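Local structure of nitrate transport protein (Parabacteroides distasonis, 3HN0) at residues 87-92 against 164-169; 99-104 against 123-128; 110-115 against 168-173. The protein probably acts as the substrate-binding component of an ABC importer, possibly for nitrate or a related small solute. One frame throughout, in Å; residues are numbered along the deposited sequence. Where two conformers were deposited one is given.

Contact 1: 87-92 against 164-169; sequences YLVEKT and LRITAD
Tyr87 lies beside Asp169 across the sheet, both side chains pointing the same way. Tyr87 CB passes 3.8 Å from Ala168 O, and chi1 (-67°) puts CG beside the backbone N. Further out, Tyr87 CD2 meets Ile166 CG2 at 4.0 Å and Tyr87 CE2 meets Asp169 CG at 3.9 Å, ring and carboxylate planes 41° apart. At the tip, a water donates to both Tyr87 OH and Asp169 OD2; the tyrosine OH also bonds Arg239 O, while Asn171 ND2 and His172 NE2 bond Asp169 OD1 and OD2 respectively. On the same face, Val89 lies against Leu164 and Ile166. On the other, Leu88 CB touches Ala168 CB, and Thr167 OG1 donates to the anti lone pair of Glu90 OE2 at 2.6 Å in the conformer described here; a second was deposited for Glu90, so the bond is less certain. A classic beta bulge interrupts the antiparallel pairing: two residues, Thr167 and Ala168, lie opposite the single Leu88, and Leu88 O accepts Thr167 N at 2.8 Å and Ala168 N only weakly. Beyond it, Glu90 N bonds Arg165 O at 2.9 Å. Strand 165-169 is an outer strand of a three-stranded antiparallel sheet, with strand 87-90 in the middle and 146-149 beyond; helix 153-160 packs through Leu154, Ala157 and Leu158 on the face bearing Tyr87, Val89 and Ile166.

Contact 2: 99-104 against 123-128; sequences LYVFGN and YPLNYA
Leu99 O accepts Asn126 N at 2.8 Å, with the C-H of Leu125 CA as a lesser contact at 3.4 Å. Leu99 N returns the pairing by bonding Pro124 O, and two residues on Val101 N donates to Asn126 O at 3.1 Å, which fixes a short parallel register of Leu99 with Leu125 and Tyr100 with Asn126. On one face Asn126 lies flat on Tyr100. Asn126 CB sits over the centre of the Tyr100 ring, 3.8 Å from the centroid, a CH-pi contact, while the amide, its plane only 18° from that of the ring, spreads over CE2 and CZ. Asn126 CG is anti to the backbone N (chi1 -169°), and Asn126 OD1 accepts Ala128 N in the carbonyl plane at 2.8 Å; this Asx turn fixes the rotation of the amide. These strands belong to a beta-alpha-beta unit whose connecting helix, 107-119, covers the opposite face: there Leu125 CD2 touches both Leu99 CD2 and Val101 CG2, the latter at 3.7 Å, and Thr112 and Arg113 pack against the leucines. Past the strands, Asn104 crosses Tyr127 at about a right angle. Asn104 ND2 stands 3.1 Å above the plane of the Tyr127 ring, over the centre, with amide and ring planes 77° apart; Asn104 also touches a crystal neighbour, which may influence this position. Tyr127 CE1 lies 3.8 Å from Val101 CB, and its OH bonds Asp109 of the helix.

Contact 3: 110-115 against 168-173; sequences ILTRYY and ADLNHL
Leu111 CB comes to 4.4 Å from Leu170 O, and a water donates to both Leu111 O and Leu170 O, bridging helix 107-119 to the loop that leaves strand 165-169. At Thr112, OG1 comes within 3.8 Å of Leu170 CD2, while this hydroxyl is bonded to Pro108 O a turn earlier in the helix. Tyr114 has CG anti to its backbone N (chi1 170°). Tyr114 OH donates to Leu173 O at 2.7 Å, from 22° off the carbonyl plane; Leu173 CD1 lies beside the same hydroxyl, and Leu173 also packs on Asp41 of the second subunit. Tyr115 presents a ring face to Leu170, whose CD1 stands over the centre, 3.7 Å from the centroid of the Tyr115 ring, in a CH-pi contact. Near the tip of that ring, Tyr115 CZ is 3.6 Å from Ala168 CB. The loop itself is shaped by Asp169: OD1 accepts Asn171 N, an Asx turn, and OD2 accepts His172 NE2. Helix and loop thus meet mainly through the apolar face of Tyr115 on Leu170, while one hydroxyl bond and one bridging water supply the polar links and give the loop carbonyls of Leu173 and Leu170 partners.

All three contacts lie on the same side of the chain's centre, in the lobe built round the small sheet. Contact 3 is the innermost, its centre about 14 Å from that of the chain against about 19 Å for the others, and none of its touching residues is exposed, whereas contact 2 has three exposed. Contacts 1 and 2 are framed by backbone bonds, antiparallel and parallel respectively, with side-chain packing added; contact 3 relies on side chains and a water. It shares Ala168 and Asp169 with contact 1, and its helix is the connection within contact 2. Leu88 CD1 packs on Leu99 CD1 at 3.4 Å, so the first two contacts meet directly.

Contact 1: 87-92 against 164-169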
loop_
_atom_site.group_PDB
_atom_site.type_symbol
_atom_site.label_atom_id
_atom_site.label_comp_id
_atom_site.label_asym_id
_atom_site.label_seq_id
_atom_site.Cartn_x
_atom_site.Cartn_y
_atom_site.Cartn_z
ATOM N N TYR A 87 -9.089 11.713 2.379
ATOM C CA TYR A 87 -8.112 12.355 3.204
ATOM C C TYR A 87 -8.727 13.127 4.348
ATOM O O TYR A 87 -9.828 13.633 4.237
ATOM C CB TYR A 87 -7.260 13.290 2.342
ATOM C CG TYR A 87 -6.396 12.591 1.359
ATOM C CD1 TYR A 87 -6.908 12.198 0.108
ATOM C CD2 TYR A 87 -5.051 12.292 1.646
ATOM C CE1 TYR A 87 -6.116 11.526 -0.826
ATOM C CE2 TYR A 87 -4.274 11.606 0.703
ATOM C CZ TYR A 87 -4.805 11.242 -0.523
ATOM O OH TYR A 87 -4.023 10.584 -1.454
ATOM N N LEU A 88 -8.046 13.181 5.489
ATOM C CA LEU A 88 -8.520 13.977 6.616
ATOM C C LEU A 88 -7.885 15.349 6.563
ATOM O O LEU A 88 -6.656 15.454 6.450
ATOM C CB LEU A 88 -8.092 13.305 7.914
ATOM C CG LEU A 88 -8.433 13.946 9.260
ATOM C CD1 LEU A 88 -9.936 14.046 9.456
ATOM C CD2 LEU A 88 -7.745 13.095 10.340
ATOM N N VAL A 89 -8.692 16.393 6.713
ATOM C CA VAL A 89 -8.202 17.760 6.759
ATOM C C VAL A 89 -8.615 18.410 8.084
ATOM O O VAL A 89 -9.671 18.111 8.627
ATOM C CB VAL A 89 -8.727 18.598 5.569
ATOM C CG1 VAL A 89 -8.198 18.036 4.256
ATOM C CG2 VAL A 89 -10.303 18.654 5.526
ATOM N N GLU A 90 -7.759 19.279 8.587
ATOM C CA GLU A 90 -8.016 19.968 9.833
ATOM C C GLU A 90 -7.518 21.398 9.721
ATOM O O GLU A 90 -6.506 21.667 9.053
ATOM C CB GLU A 90 -7.359 19.233 11.026
ATOM C CG GLU A 90 -7.521 17.710 11.002
ATOM C CD GLU A 90 -7.067 17.022 12.286
ATOM O OE1 GLU A 90 -7.588 17.383 13.370
ATOM O OE2 GLU A 90 -6.217 16.098 12.206
ATOM N N LYS A 91 -8.241 22.297 10.378
ATOM C CA LYS A 91 -7.834 23.684 10.505
ATOM C C LYS A 91 -7.025 23.856 11.767
ATOM O O LYS A 91 -7.262 23.160 12.748
ATOM C CB LYS A 91 -9.052 24.592 10.588
ATOM C CG LYS A 91 -9.677 24.821 9.260
ATOM C CD LYS A 91 -10.880 25.754 9.298
ATOM C CE LYS A 91 -10.514 27.187 9.698
ATOM N NZ LYS A 91 -11.045 28.210 8.760
ATOM N N THR A 92 -6.067 24.786 11.703
ATOM C CA THR A 92 -5.318 25.275 12.865
ATOM C C THR A 92 -5.588 26.775 13.016
ATOM O O THR A 92 -5.352 27.538 12.069
ATOM C CB THR A 92 -3.796 25.085 12.683
ATOM O OG1 THR A 92 -3.555 23.765 12.193
ATOM C CG2 THR A 92 -3.043 25.298 14.012
ATOM N N LEU A 164 -6.058 25.403 6.130
ATOM C CA LEU A 164 -6.471 24.008 6.155
ATOM C C LEU A 164 -5.267 23.168 5.747
ATOM O O LEU A 164 -4.527 23.558 4.860
ATOM C CB LEU A 164 -7.628 23.778 5.156
ATOM C CG LEU A 164 -8.382 22.486 5.292
ATOM C CD1 LEU A 164 -9.196 22.419 6.642
ATOM C CD2 LEU A 164 -9.275 22.304 4.016
ATOM N N ARG A 165 -5.101 22.018 6.393
ATOM C CA ARG A 165 -4.048 21.074 6.076
ATOM C C ARG A 165 -4.585 19.648 6.013
ATOM O O ARG A 165 -5.450 19.289 6.785
ATOM C CB ARG A 165 -2.934 21.139 7.133
ATOM C CG ARG A 165 -2.206 22.481 7.197
ATOM C CD ARG A 165 -1.200 22.650 6.041
ATOM N NE ARG A 165 -0.456 23.920 6.132
ATOM C CZ ARG A 165 -0.882 25.085 5.645
ATOM N NH1 ARG A 165 -2.064 25.158 5.029
ATOM N NH2 ARG A 165 -0.140 26.192 5.786
ATOM N N ILE A 166 -3.996 18.837 5.140
ATOM C CA ILE A 166 -4.198 17.377 5.177
ATOM C C ILE A 166 -3.382 16.856 6.376
ATOM O O ILE A 166 -2.204 17.168 6.493
ATOM C CB ILE A 166 -3.734 16.723 3.922
ATOM C CG1 ILE A 166 -4.610 17.147 2.751
ATOM C CG2 ILE A 166 -3.752 15.218 4.090
ATOM C CD1 ILE A 166 -4.098 16.661 1.391
ATOM N N THR A 167 -4.040 16.118 7.262
ATOM C CA THR A 167 -3.408 15.533 8.434
ATOM C C THR A 167 -3.325 14.013 8.379
ATOM O O THR A 167 -2.559 13.434 9.147
ATOM C CB THR A 167 -4.128 15.968 9.724
ATOM O OG1 THR A 167 -5.480 15.494 9.737
ATOM C CG2 THR A 167 -4.105 17.523 9.842
ATOM N N ALA A 168 -4.082 13.366 7.502
ATOM C CA ALA A 168 -3.982 11.897 7.368
ATOM C C ALA A 168 -4.484 11.432 6.032
ATOM O O ALA A 168 -5.373 12.059 5.424
ATOM C CB ALA A 168 -4.790 11.216 8.501
ATOM N N ASP A 169 -3.965 10.281 5.615
ATOM C CA ASP A 169 -4.372 9.567 4.433
ATOM C C ASP A 169 -5.212 8.409 4.919
ATOM O O ASP A 169 -4.717 7.600 5.699
ATOM C CB ASP A 169 -3.077 9.136 3.758
ATOM C CG ASP A 169 -3.283 8.271 2.516
ATOM O OD1 ASP A 169 -4.329 7.633 2.383
ATOM O OD2 ASP A 169 -2.349 8.217 1.677
HETATM O O HOH W 1 -2.897 7.626 -0.915
#

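Contact 2: 99-104 against 123-128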
loop_
_atom_site.group_PDB
_atom_site.type_symbol
_atom_site.label_atom_id
_atom_site.label_comp_id
_atom_site.label_asym_id
_atom_site.label_seq_id
_atom_site.Cartn_x
_atom_site.Cartn_y
_atom_site.Cartn_z
ATOM N N LEU A 99 -15.760 15.923 13.586
ATOM C CA LEU A 99 -15.275 15.506 12.297
ATOM C C LEU A 99 -16.454 15.311 11.380
ATOM O O LEU A 99 -17.312 14.455 11.615
ATOM C CB LEU A 99 -14.453 14.209 12.406
ATOM C CG LEU A 99 -14.003 13.506 11.127
ATOM C CD1 LEU A 99 -13.222 14.445 10.288
ATOM C CD2 LEU A 99 -13.172 12.249 11.518
ATOM N N TYR A 100 -16.518 16.120 10.337
ATOM C CA TYR A 100 -17.636 16.063 9.428
ATOM C C TYR A 100 -17.358 15.065 8.336
ATOM O O TYR A 100 -16.311 15.136 7.678
ATOM C CB TYR A 100 -17.922 17.427 8.821
ATOM C CG TYR A 100 -18.628 18.355 9.760
ATOM C CD1 TYR A 100 -17.949 18.974 10.788
ATOM C CD2 TYR A 100 -20.001 18.601 9.632
ATOM C CE1 TYR A 100 -18.628 19.848 11.693
ATOM C CE2 TYR A 100 -20.659 19.465 10.481
ATOM C CZ TYR A 100 -19.972 20.078 11.504
ATOM O OH TYR A 100 -20.644 20.928 12.365
ATOM N N VAL A 101 -18.339 14.182 8.116
ATOM C CA VAL A 101 -18.232 13.069 7.197
ATOM C C VAL A 101 -19.422 13.077 6.235
ATOM O O VAL A 101 -20.574 13.180 6.658
ATOM C CB VAL A 101 -18.222 11.719 8.018
ATOM C CG1 VAL A 101 -18.131 10.541 7.099
ATOM C CG2 VAL A 101 -17.083 11.724 9.048
ATOM N N PHE A 102 -19.136 12.996 4.948
ATOM C CA PHE A 102 -20.168 12.896 3.946
ATOM C C PHE A 102 -20.485 11.387 3.686
ATOM O O PHE A 102 -19.786 10.501 4.153
ATOM C CB PHE A 102 -19.743 13.624 2.669
ATOM C CG PHE A 102 -18.565 12.992 1.971
ATOM C CD1 PHE A 102 -17.244 13.313 2.348
ATOM C CD2 PHE A 102 -18.755 12.083 0.939
ATOM C CE1 PHE A 102 -16.157 12.713 1.720
ATOM C CE2 PHE A 102 -17.661 11.505 0.289
ATOM C CZ PHE A 102 -16.359 11.801 0.703
ATOM N N GLY A 103 -21.571 11.121 2.975
ATOM C CA GLY A 103 -21.939 9.749 2.626
ATOM C C GLY A 103 -22.174 8.804 3.787
ATOM O O GLY A 103 -21.753 7.639 3.758
ATOM N N ASN A 104 -22.887 9.284 4.806
ATOM C CA ASN A 104 -23.282 8.452 5.917
ATOM C C ASN A 104 -23.741 7.072 5.446
ATOM O O ASN A 104 -24.542 6.995 4.537
ATOM C CB ASN A 104 -24.419 9.096 6.724
ATOM C CG ASN A 104 -24.899 8.193 7.844
ATOM O OD1 ASN A 104 -25.877 7.454 7.689
ATOM N ND2 ASN A 104 -24.180 8.198 8.947
ATOM N N TYR A 123 -12.945 11.135 17.581
ATOM C CA TYR A 123 -13.550 12.409 17.275
ATOM C C TYR A 123 -15.045 12.213 17.053
ATOM O O TYR A 123 -15.444 11.238 16.402
ATOM C CB TYR A 123 -12.953 13.018 16.005
ATOM C CG TYR A 123 -11.459 13.176 16.011
ATOM C CD1 TYR A 123 -10.775 13.592 17.152
ATOM C CD2 TYR A 123 -10.729 12.932 14.866
ATOM C CE1 TYR A 123 -9.395 13.742 17.138
ATOM C CE2 TYR A 123 -9.369 13.086 14.827
ATOM C CZ TYR A 123 -8.698 13.486 15.970
ATOM O OH TYR A 123 -7.341 13.621 15.930
ATOM N N PRO A 124 -15.861 13.153 17.548
ATOM C CA PRO A 124 -17.302 13.055 17.310
ATOM C C PRO A 124 -17.599 13.205 15.824
ATOM O O PRO A 124 -17.115 14.144 15.201
ATOM C CB PRO A 124 -17.877 14.245 18.081
ATOM C CG PRO A 124 -16.703 14.911 18.784
ATOM C CD PRO A 124 -15.478 14.468 18.092
ATOM N N LEU A 125 -18.369 12.278 15.265
ATOM C CA LEU A 125 -18.719 12.322 13.841
ATOM C C LEU A 125 -19.968 13.168 13.621
ATOM O O LEU A 125 -20.925 13.063 14.355
ATOM C CB LEU A 125 -18.890 10.917 13.289
ATOM C CG LEU A 125 -17.619 10.068 13.413
ATOM C CD1 LEU A 125 -17.888 8.612 12.995
ATOM C CD2 LEU A 125 -16.482 10.676 12.587
ATOM N N ASN A 126 -19.937 14.051 12.641
ATOM C CA ASN A 126 -21.086 14.847 12.322
ATOM C C ASN A 126 -21.489 14.629 10.880
ATOM O O ASN A 126 -20.703 14.847 9.965
ATOM C CB ASN A 126 -20.778 16.307 12.596
ATOM C CG ASN A 126 -22.016 17.189 12.551
ATOM O OD1 ASN A 126 -22.886 17.051 11.667
ATOM N ND2 ASN A 126 -22.093 18.120 13.498
ATOM N N TYR A 127 -22.739 14.200 10.700
ATOM C CA TYR A 127 -23.275 13.814 9.412
ATOM C C TYR A 127 -24.256 14.872 8.888
ATOM O O TYR A 127 -25.060 14.605 7.994
ATOM C CB TYR A 127 -23.964 12.450 9.535
ATOM C CG TYR A 127 -23.053 11.304 9.907
ATOM C CD1 TYR A 127 -22.075 10.845 9.018
ATOM C CD2 TYR A 127 -23.152 10.675 11.157
ATOM C CE1 TYR A 127 -21.214 9.776 9.368
ATOM C CE2 TYR A 127 -22.331 9.625 11.503
ATOM C CZ TYR A 127 -21.353 9.175 10.604
ATOM O OH TYR A 127 -20.589 8.103 10.983
ATOM N N ALA A 128 -24.114 16.089 9.383
ATOM C CA ALA A 128 -24.937 17.222 8.952
ATOM C C ALA A 128 -24.874 17.452 7.441
ATOM O O ALA A 128 -25.854 17.880 6.851
ATOM C CB ALA A 128 -24.543 18.497 9.724
#

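Contact 3: 110-115 against 168-173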
loop_
_atom_site.group_PDB
_atom_site.type_symbol
_atom_site.label_atom_id
_atom_site.label_comp_id
_atom_site.label_asym_id
_atom_site.label_seq_id
_atom_site.Cartn_x
_atom_site.Cartn_y
_atom_site.Cartn_z
ATOM N N ILE A 110 -17.619 4.575 6.605
ATOM C CA ILE A 110 -17.056 3.347 7.166
ATOM C C ILE A 110 -15.533 3.405 7.306
ATOM O O ILE A 110 -14.986 3.063 8.358
ATOM C CB ILE A 110 -17.495 2.103 6.392
ATOM C CG1 ILE A 110 -19.005 1.903 6.514
ATOM C CG2 ILE A 110 -16.723 0.851 6.940
ATOM C CD1 ILE A 110 -19.674 1.196 5.322
ATOM N N LEU A 111 -14.857 3.888 6.266
ATOM C CA LEU A 111 -13.406 4.008 6.292
ATOM C C LEU A 111 -12.911 5.031 7.309
ATOM O O LEU A 111 -11.818 4.873 7.884
ATOM C CB LEU A 111 -12.836 4.292 4.893
ATOM C CG LEU A 111 -12.988 3.081 3.919
ATOM C CD1 LEU A 111 -12.232 3.341 2.610
ATOM C CD2 LEU A 111 -12.550 1.761 4.544
ATOM N N THR A 112 -13.676 6.083 7.522
ATOM C CA THR A 112 -13.313 7.071 8.524
ATOM C C THR A 112 -13.447 6.410 9.895
ATOM O O THR A 112 -12.556 6.520 10.718
ATOM C CB THR A 112 -14.219 8.329 8.414
ATOM O OG1 THR A 112 -14.014 8.918 7.111
ATOM C CG2 THR A 112 -13.877 9.358 9.474
ATOM N N ARG A 113 -14.538 5.687 10.110
ATOM C CA ARG A 113 -14.706 4.997 11.391
ATOM C C ARG A 113 -13.586 3.980 11.612
ATOM O O ARG A 113 -13.041 3.871 12.701
ATOM C CB ARG A 113 -16.088 4.348 11.464
ATOM C CG ARG A 113 -17.204 5.375 11.710
ATOM C CD ARG A 113 -18.507 4.667 12.016
ATOM N NE ARG A 113 -19.331 4.504 10.830
ATOM C CZ ARG A 113 -20.149 3.484 10.595
ATOM N NH1 ARG A 113 -20.228 2.458 11.438
ATOM N NH2 ARG A 113 -20.880 3.483 9.482
ATOM N N TYR A 114 -13.183 3.288 10.541
ATOM C CA TYR A 114 -12.103 2.324 10.656
ATOM C C TYR A 114 -10.780 2.979 11.067
ATOM O O TYR A 114 -10.024 2.478 11.938
ATOM C CB TYR A 114 -11.950 1.574 9.329
ATOM C CG TYR A 114 -10.707 0.725 9.295
ATOM C CD1 TYR A 114 -10.630 -0.445 10.041
ATOM C CD2 TYR A 114 -9.581 1.085 8.504
ATOM C CE1 TYR A 114 -9.500 -1.227 10.038
ATOM C CE2 TYR A 114 -8.426 0.288 8.507
ATOM C CZ TYR A 114 -8.405 -0.870 9.281
ATOM O OH TYR A 114 -7.295 -1.691 9.311
ATOM N N TYR A 115 -10.470 4.080 10.381
ATOM C CA TYR A 115 -9.255 4.837 10.646
ATOM C C TYR A 115 -9.222 5.349 12.093
ATOM O O TYR A 115 -8.229 5.203 12.758
ATOM C CB TYR A 115 -9.136 6.033 9.669
ATOM C CG TYR A 115 -7.972 6.922 9.997
ATOM C CD1 TYR A 115 -6.699 6.593 9.576
ATOM C CD2 TYR A 115 -8.142 8.075 10.756
ATOM C CE1 TYR A 115 -5.603 7.399 9.908
ATOM C CE2 TYR A 115 -7.038 8.881 11.078
ATOM C CZ TYR A 115 -5.797 8.520 10.639
ATOM O OH TYR A 115 -4.697 9.274 10.943
ATOM N N ALA A 168 -4.082 13.366 7.502
ATOM C CA ALA A 168 -3.982 11.897 7.368
ATOM C C ALA A 168 -4.484 11.432 6.032
ATOM O O ALA A 168 -5.373 12.059 5.424
ATOM C CB ALA A 168 -4.790 11.216 8.501
ATOM N N ASP A 169 -3.965 10.281 5.615
ATOM C CA ASP A 169 -4.372 9.567 4.433
ATOM C C ASP A 169 -5.212 8.409 4.919
ATOM O O ASP A 169 -4.717 7.600 5.699
ATOM C CB ASP A 169 -3.077 9.136 3.758
ATOM C CG ASP A 169 -3.283 8.271 2.516
ATOM O OD1 ASP A 169 -4.329 7.633 2.383
ATOM O OD2 ASP A 169 -2.349 8.217 1.677
ATOM N N LEU A 170 -6.466 8.350 4.500
ATOM C CA LEU A 170 -7.415 7.349 5.003
ATOM C C LEU A 170 -7.614 6.166 4.065
ATOM O O LEU A 170 -8.606 5.421 4.167
ATOM C CB LEU A 170 -8.761 8.025 5.341
ATOM C CG LEU A 170 -8.848 8.516 6.778
ATOM C CD1 LEU A 170 -7.655 9.391 7.132
ATOM C CD2 LEU A 170 -10.180 9.226 6.997
ATOM N N ASN A 171 -6.672 5.987 3.152
ATOM C CA ASN A 171 -6.826 5.012 2.089
ATOM C C ASN A 171 -6.148 3.654 2.308
ATOM O O ASN A 171 -6.134 2.829 1.397
ATOM C CB ASN A 171 -6.362 5.587 0.741
ATOM C CG ASN A 171 -7.104 6.860 0.351
ATOM O OD1 ASN A 171 -8.298 6.835 0.126
ATOM N ND2 ASN A 171 -6.390 7.984 0.349
ATOM N N HIS A 172 -5.610 3.403 3.500
ATOM C CA HIS A 172 -4.815 2.198 3.712
ATOM C C HIS A 172 -5.334 1.354 4.844
ATOM O O HIS A 172 -5.734 1.867 5.885
ATOM C CB HIS A 172 -3.341 2.559 3.973
ATOM C CG HIS A 172 -2.759 3.491 2.971
ATOM N ND1 HIS A 172 -2.232 3.069 1.767
ATOM C CD2 HIS A 172 -2.587 4.831 3.011
ATOM C CE1 HIS A 172 -1.781 4.122 1.100
ATOM N NE2 HIS A 172 -1.998 5.202 1.826
ATOM N N LEU A 173 -5.242 0.037 4.673
ATOM C CA LEU A 173 -5.640 -0.911 5.753
ATOM C C LEU A 173 -4.691 -0.804 6.948
ATOM O O LEU A 173 -5.129 -0.728 8.100
ATOM C CB LEU A 173 -5.649 -2.357 5.211
ATOM C CG LEU A 173 -6.225 -3.381 6.206
ATOM C CD1 LEU A 173 -7.747 -3.346 6.126
ATOM C CD2 LEU A 173 -5.687 -4.804 5.929
HETATM O O HOH W 2 -9.428 4.316 6.540
#